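Local structure of membrane lipoprotein family protein (Aeropyrum pernix, 4PEV) at residues V250-A255 and F277-D282; I293-L298 and L331-E336. The protein binds adenosine and probably serves as the solute-binding lipoprotein of an ABC transporter that takes up nucleosides or related solutes. All blocks are in the same frame, centred on the assembly; numbering follows the deposited sequence.

Contact 1: residues V250-A255 and F277-D282. With ADN (adenosine), chain F.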
loop_
_atom_site.group_PDB
_atom_site.type_symbol
_atom_site.label_atom_id
_atom_site.label_comp_id
_atom_site.label_asym_id
_atom_site.label_seq_id
_atom_site.Cartn_x
_atom_site.Cartn_y
_atom_site.Cartn_z
ATOM N N VAL C 250 10.943 -11.121 -8.569
ATOM C CA VAL C 250 9.741 -10.921 -7.801
ATOM C C VAL C 250 9.640 -9.444 -7.478
ATOM O O VAL C 250 10.577 -8.860 -6.924
ATOM C CB VAL C 250 9.793 -11.722 -6.512
ATOM C CG1 VAL C 250 8.468 -11.598 -5.767
ATOM C CG2 VAL C 250 10.124 -13.177 -6.829
ATOM N N PHE C 251 8.489 -8.860 -7.800
ATOM C CA PHE C 251 8.329 -7.415 -7.891
ATOM C C PHE C 251 7.192 -6.877 -7.045
ATOM O O PHE C 251 6.037 -6.951 -7.465
ATOM C CB PHE C 251 8.014 -7.051 -9.328
ATOM C CG PHE C 251 9.200 -7.020 -10.211
ATOM C CD1 PHE C 251 9.598 -8.152 -10.876
ATOM C CD2 PHE C 251 9.903 -5.849 -10.381
ATOM C CE1 PHE C 251 10.684 -8.128 -11.714
ATOM C CE2 PHE C 251 11.002 -5.811 -11.201
ATOM C CZ PHE C 251 11.397 -6.957 -11.876
ATOM N N TYR C 252 7.519 -6.288 -5.893
ATOM C CA TYR C 252 6.517 -5.681 -5.003
ATOM C C TYR C 252 6.164 -4.270 -5.444
ATOM O O TYR C 252 7.034 -3.410 -5.549
ATOM C CB TYR C 252 7.063 -5.643 -3.578
ATOM C CG TYR C 252 6.099 -5.248 -2.505
ATOM C CD1 TYR C 252 4.727 -5.430 -2.645
ATOM C CD2 TYR C 252 6.575 -4.746 -1.298
ATOM C CE1 TYR C 252 3.857 -5.081 -1.618
ATOM C CE2 TYR C 252 5.722 -4.402 -0.257
ATOM C CZ TYR C 252 4.369 -4.566 -0.419
ATOM O OH TYR C 252 3.535 -4.212 0.612
ATOM N N GLY C 253 4.884 -4.014 -5.665
ATOM C CA GLY C 253 4.441 -2.706 -6.153
ATOM C C GLY C 253 4.110 -1.737 -5.046
ATOM O O GLY C 253 3.076 -1.850 -4.425
ATOM N N VAL C 254 4.987 -0.775 -4.802
ATOM C CA VAL C 254 4.777 0.183 -3.718
ATOM C C VAL C 254 4.778 1.634 -4.240
ATOM O O VAL C 254 5.333 2.537 -3.614
ATOM C CB VAL C 254 5.834 0.018 -2.598
ATOM C CG1 VAL C 254 5.294 0.571 -1.289
ATOM C CG2 VAL C 254 6.225 -1.440 -2.406
ATOM N N ALA C 255 4.083 1.868 -5.346
ATOM C CA ALA C 255 4.183 3.136 -6.062
ATOM C C ALA C 255 2.868 3.656 -6.665
ATOM O O ALA C 255 2.889 4.381 -7.663
ATOM C CB ALA C 255 5.234 2.993 -7.150
ATOM N N PHE C 277 7.176 -12.747 -11.082
ATOM C CA PHE C 277 5.877 -12.490 -10.471
ATOM C C PHE C 277 5.795 -11.099 -9.865
ATOM O O PHE C 277 6.805 -10.547 -9.441
ATOM C CB PHE C 277 5.602 -13.526 -9.385
ATOM C CG PHE C 277 5.489 -14.925 -9.904
ATOM C CD1 PHE C 277 4.292 -15.388 -10.426
ATOM C CD2 PHE C 277 6.581 -15.783 -9.870
ATOM C CE1 PHE C 277 4.192 -16.684 -10.914
ATOM C CE2 PHE C 277 6.486 -17.078 -10.355
ATOM C CZ PHE C 277 5.289 -17.526 -10.875
ATOM N N SER C 278 4.587 -10.545 -9.827
ATOM C CA SER C 278 4.355 -9.241 -9.247
ATOM C C SER C 278 3.557 -9.407 -7.959
ATOM O O SER C 278 2.868 -10.409 -7.763
ATOM C CB SER C 278 3.587 -8.344 -10.227
ATOM O OG SER C 278 4.330 -8.063 -11.406
ATOM N N ILE C 279 3.653 -8.410 -7.089
ATOM C CA ILE C 279 2.897 -8.362 -5.845
ATOM C C ILE C 279 2.161 -7.015 -5.697
ATOM O O ILE C 279 2.785 -5.950 -5.692
ATOM C CB ILE C 279 3.822 -8.596 -4.639
ATOM C CG1 ILE C 279 4.605 -9.910 -4.851
ATOM C CG2 ILE C 279 3.016 -8.571 -3.337
ATOM C CD1 ILE C 279 5.503 -10.340 -3.699
ATOM N N GLY C 280 0.832 -7.084 -5.573
ATOM C CA GLY C 280 -0.019 -5.901 -5.516
ATOM C C GLY C 280 0.002 -5.214 -4.173
ATOM O O GLY C 280 0.411 -5.801 -3.175
ATOM N N GLN C 281 -0.428 -3.960 -4.144
ATOM C CA GLN C 281 -0.509 -3.224 -2.890
ATOM C C GLN C 281 -1.742 -2.331 -2.849
ATOM O O GLN C 281 -2.148 -1.776 -3.874
ATOM C CB GLN C 281 0.769 -2.401 -2.649
ATOM C CG GLN C 281 0.842 -1.640 -1.327
ATOM C CD GLN C 281 0.586 -2.505 -0.092
ATOM O OE1 GLN C 281 1.125 -3.616 0.053
ATOM N NE2 GLN C 281 -0.242 -1.988 0.818
ATOM N N ASP C 282 -2.316 -2.231 -1.646
ATOM C CA ASP C 282 -3.422 -1.329 -1.276
ATOM C C ASP C 282 -4.721 -2.059 -1.500
ATOM O O ASP C 282 -5.354 -2.476 -0.529
ATOM C CB ASP C 282 -3.358 0.050 -1.968
ATOM C CG ASP C 282 -2.109 0.841 -1.572
ATOM O OD1 ASP C 282 -1.785 0.807 -0.356
ATOM O OD2 ASP C 282 -1.450 1.479 -2.448
HETATM O "O5'" ADN F . 1.026 2.298 -3.629
HETATM C "C5'" ADN F . 1.908 2.103 -2.507
HETATM C "C4'" ADN F . 1.825 3.170 -1.410
HETATM O "O4'" ADN F . 2.259 4.451 -1.872
HETATM C "C3'" ADN F . 0.450 3.441 -0.805
HETATM O "O3'" ADN F . 0.082 2.460 0.170
HETATM C "C2'" ADN F . 0.626 4.842 -0.229
HETATM O "O2'" ADN F . 1.249 4.848 1.063
HETATM C "C1'" ADN F . 1.540 5.499 -1.229
HETATM N N9 ADN F . 0.772 6.230 -2.255
HETATM C C8 ADN F . 0.158 5.715 -3.347
HETATM N N7 ADN F . -0.442 6.689 -4.081
HETATM C C5 ADN F . -0.195 7.853 -3.443
HETATM C C6 ADN F . -0.523 9.281 -3.643
HETATM N N6 ADN F . -1.259 9.657 -4.706
HETATM N N1 ADN F . -0.078 10.182 -2.732
HETATM C C2 ADN F . 0.650 9.820 -1.654
HETATM N N3 ADN F . 0.983 8.547 -1.407
HETATM C C4 ADN F . 0.598 7.543 -2.241
#
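F251 O is held from the neighbouring strand by two successive residues: I279 N donates a hydrogen bond to F251 O of 2.8 Å, and S278 CA adds a C-H...O contact to F251 O at 3.4 Å. The pairing is the parallel ladder of a right-handed beta-alpha-beta crossover (strand 248-254, helix 258-271, strand 277-282) in one lobe of a periplasmic-binding-protein fold, with V250, F251 and Y252 bridged to F277, S278 and I279. The donors reach their acceptors differently. I279 N stands 37° out of the F251 carbonyl plane, whereas F251 N lies in the carbonyl plane of F277, 2.9 Å from F277 O. G253 N to I279 O is the straightest of the three bonds, with 163° at the hydrogen.

On the face bearing V250, Y252 and I279, the I279 side chain makes apolar contacts with V250 and Y252. Y252 has CG anti to the backbone N (chi1 -171°), which sets CG beside the carbonyl carbon and starts the ring on its path across I279; the two side chains cross at about a right angle, CD1 of Y252 lying 3.6 Å from CG2 of I279. V254 CG2 sits over one face of the Y252 ring toward its rim, while G280 O comes to the ring edge in plane. V250 CG1 meets I279 CD1 at 3.8 Å. Helix 159-181 packs against V250 and Y252 on this face, and helix 258-271 packs on F251 and S278 from the other.

The C-terminal ends of the strands reach adenosine, which is also bonded to G256 N, D142 OD2 and K299 NZ. The carboxylate of D282 spans two ribose hydroxyls: O3' donates to D282 OD1 at 2.5 Å, and O5' donates to D282 OD2 at 2.9 Å.

Contact 2: residues I293-L298 and L331-E336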
loop_
_atom_site.group_PDB
_atom_site.type_symbol
_atom_site.label_atom_id
_atom_site.label_comp_id
_atom_site.label_asym_id
_atom_site.label_seq_id
_atom_site.Cartn_x
_atom_site.Cartn_y
_atom_site.Cartn_z
ATOM N N ILE C 293 0.380 -11.722 -11.183
ATOM C CA ILE C 293 0.122 -10.980 -9.946
ATOM C C ILE C 293 -0.377 -11.976 -8.928
ATOM O O ILE C 293 -1.556 -12.261 -8.855
ATOM C CB ILE C 293 -0.871 -9.808 -10.139
ATOM C CG1 ILE C 293 -0.345 -8.879 -11.230
ATOM C CG2 ILE C 293 -1.023 -8.999 -8.856
ATOM C CD1 ILE C 293 -1.350 -7.859 -11.729
ATOM N N ILE C 294 0.543 -12.501 -8.139
ATOM C CA ILE C 294 0.266 -13.695 -7.340
ATOM C C ILE C 294 -0.400 -13.392 -5.984
ATOM O O ILE C 294 -1.100 -14.236 -5.443
ATOM C CB ILE C 294 1.562 -14.517 -7.179
ATOM C CG1 ILE C 294 1.252 -15.984 -6.894
ATOM C CG2 ILE C 294 2.469 -13.919 -6.114
ATOM C CD1 ILE C 294 2.491 -16.822 -6.656
ATOM N N ILE C 295 -0.196 -12.191 -5.455
ATOM C CA ILE C 295 -0.713 -11.815 -4.146
ATOM C C ILE C 295 -0.675 -10.302 -3.994
ATOM O O ILE C 295 -0.005 -9.627 -4.758
ATOM C CB ILE C 295 0.097 -12.491 -3.006
ATOM C CG1 ILE C 295 -0.678 -12.465 -1.683
ATOM C CG2 ILE C 295 1.461 -11.839 -2.834
ATOM C CD1 ILE C 295 -0.423 -13.677 -0.809
ATOM N N SER C 296 -1.394 -9.766 -3.017
ATOM C CA SER C 296 -1.405 -8.323 -2.784
ATOM C C SER C 296 -1.356 -8.008 -1.299
ATOM O O SER C 296 -2.089 -8.614 -0.501
ATOM C CB SER C 296 -2.666 -7.683 -3.402
ATOM O OG SER C 296 -2.770 -7.956 -4.799
ATOM N N GLY C 297 -0.499 -7.063 -0.923
ATOM C CA GLY C 297 -0.594 -6.449 0.403
ATOM C C GLY C 297 -1.830 -5.561 0.429
ATOM O O GLY C 297 -2.083 -4.828 -0.524
ATOM N N LEU C 298 -2.615 -5.624 1.498
ATOM C CA LEU C 298 -3.835 -4.816 1.578
ATOM C C LEU C 298 -3.648 -3.706 2.556
ATOM O O LEU C 298 -3.048 -3.898 3.597
ATOM C CB LEU C 298 -5.030 -5.634 2.048
ATOM C CG LEU C 298 -5.408 -6.809 1.170
ATOM C CD1 LEU C 298 -6.422 -7.662 1.912
ATOM C CD2 LEU C 298 -5.955 -6.328 -0.164
ATOM N N LEU C 331 -4.492 -3.831 7.915
ATOM C CA LEU C 331 -3.569 -4.390 6.931
ATOM C C LEU C 331 -3.804 -5.895 6.825
ATOM O O LEU C 331 -4.309 -6.514 7.752
ATOM C CB LEU C 331 -2.124 -4.102 7.344
ATOM C CG LEU C 331 -1.811 -2.638 7.641
ATOM C CD1 LEU C 331 -0.381 -2.515 8.136
ATOM C CD2 LEU C 331 -2.035 -1.757 6.413
ATOM N N GLY C 332 -3.452 -6.481 5.692
ATOM C CA GLY C 332 -3.615 -7.909 5.507
ATOM C C GLY C 332 -3.034 -8.368 4.194
ATOM O O GLY C 332 -2.457 -7.565 3.460
ATOM N N LEU C 333 -3.160 -9.666 3.920
ATOM C CA LEU C 333 -2.852 -10.222 2.613
ATOM C C LEU C 333 -4.132 -10.622 1.917
ATOM O O LEU C 333 -5.157 -10.922 2.534
ATOM C CB LEU C 333 -1.958 -11.452 2.724
ATOM C CG LEU C 333 -0.552 -11.273 3.298
ATOM C CD1 LEU C 333 0.135 -12.621 3.359
ATOM C CD2 LEU C 333 0.286 -10.315 2.470
ATOM N N SER C 334 -4.029 -10.639 0.604
ATOM C CA SER C 334 -5.101 -10.989 -0.290
ATOM C C SER C 334 -5.508 -12.466 -0.137
ATOM O O SER C 334 -4.689 -13.345 -0.377
ATOM C CB SER C 334 -4.564 -10.722 -1.701
ATOM O OG SER C 334 -5.565 -10.775 -2.678
ATOM N N ASP C 335 -6.759 -12.744 0.252
ATOM C CA ASP C 335 -7.304 -14.129 0.263
ATOM C C ASP C 335 -8.391 -14.361 -0.826
ATOM O O ASP C 335 -8.672 -13.470 -1.608
ATOM C CB ASP C 335 -7.844 -14.469 1.659
ATOM C CG ASP C 335 -9.165 -13.777 1.967
ATOM O OD1 ASP C 335 -9.860 -13.400 1.009
ATOM O OD2 ASP C 335 -9.521 -13.613 3.157
ATOM N N GLU C 336 -9.008 -15.544 -0.861
ATOM C CA GLU C 336 -10.017 -15.899 -1.898
ATOM C C GLU C 336 -11.108 -14.856 -2.094
ATOM O O GLU C 336 -11.348 -14.398 -3.203
ATOM C CB GLU C 336 -10.727 -17.231 -1.581
ATOM C CG GLU C 336 -9.944 -18.506 -1.886
ATOM C CD GLU C 336 -9.010 -18.946 -0.749
ATOM O OE1 GLU C 336 -8.797 -20.175 -0.621
ATOM O OE2 GLU C 336 -8.485 -18.080 0.013
#
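L298 turns CG anti to its carbonyl carbon (chi1 -60°) and extends CD1 at chi2 169°, which lays this methyl 3.6 Å from L333 O; S334 has OG anti to its own backbone N (chi1 -169°), where OG bonds to E286 OE2. The strands form the antiparallel edge of an otherwise parallel sheet in this lobe of the periplasmic-binding-protein fold, with G297-L333 a non-hydrogen-bonded pair and L298-G332 a hydrogen-bonded one. Within the latter, L298 N donates to G332 O at 2.8 Å, but the return bond from G332 N to L298 O is weak at 3.4 Å. L331 CA adds a C-H...O contact to L298 O, also 3.4 Å long. Farther along, S334 N donates to S296 O at 3.0 Å.

The side chains divide between the two faces. L333 CD1 lies 4.3 Å from I295 CD1, and L333 also touches V166 of helix 159-181. L298, on the face opposite L333, packs on I338 of helix 336-348, whose N-cap is D335: its OD1 accepts from I338 N. The two serines are buried and pack against each other, S296 CB lying 4.0 Å from S334 CB. S296 OG is bonded to Q285 N and also to E286 OE1, so that one carboxylate holds both hydroxyls, S296 OG on OE1 and S334 OG on OE2.

In the fold
Along the chain, contact 1 closes first: strand 248-254 is followed by helix 258-271, and strand 277-282 returns beside it. Contact 2 opens only afterwards, so the two are in series, neither nested nor crossing. Its 32-residue loop is of another kind: after helix 301-313 the chain contributes strand 320-324 to the edge of the other lobe's sheet, then comes back as strand 331-333 to finish the mixed sheet. Contact 2 therefore closes an excursion that links both lobes. The contacts share a seam where strands 277-282 and 293-299 are neighbours, with probable hydrogen bonds from G297 N to G280 O (2.7 Å) and from G280 N to I295 O (2.8 Å).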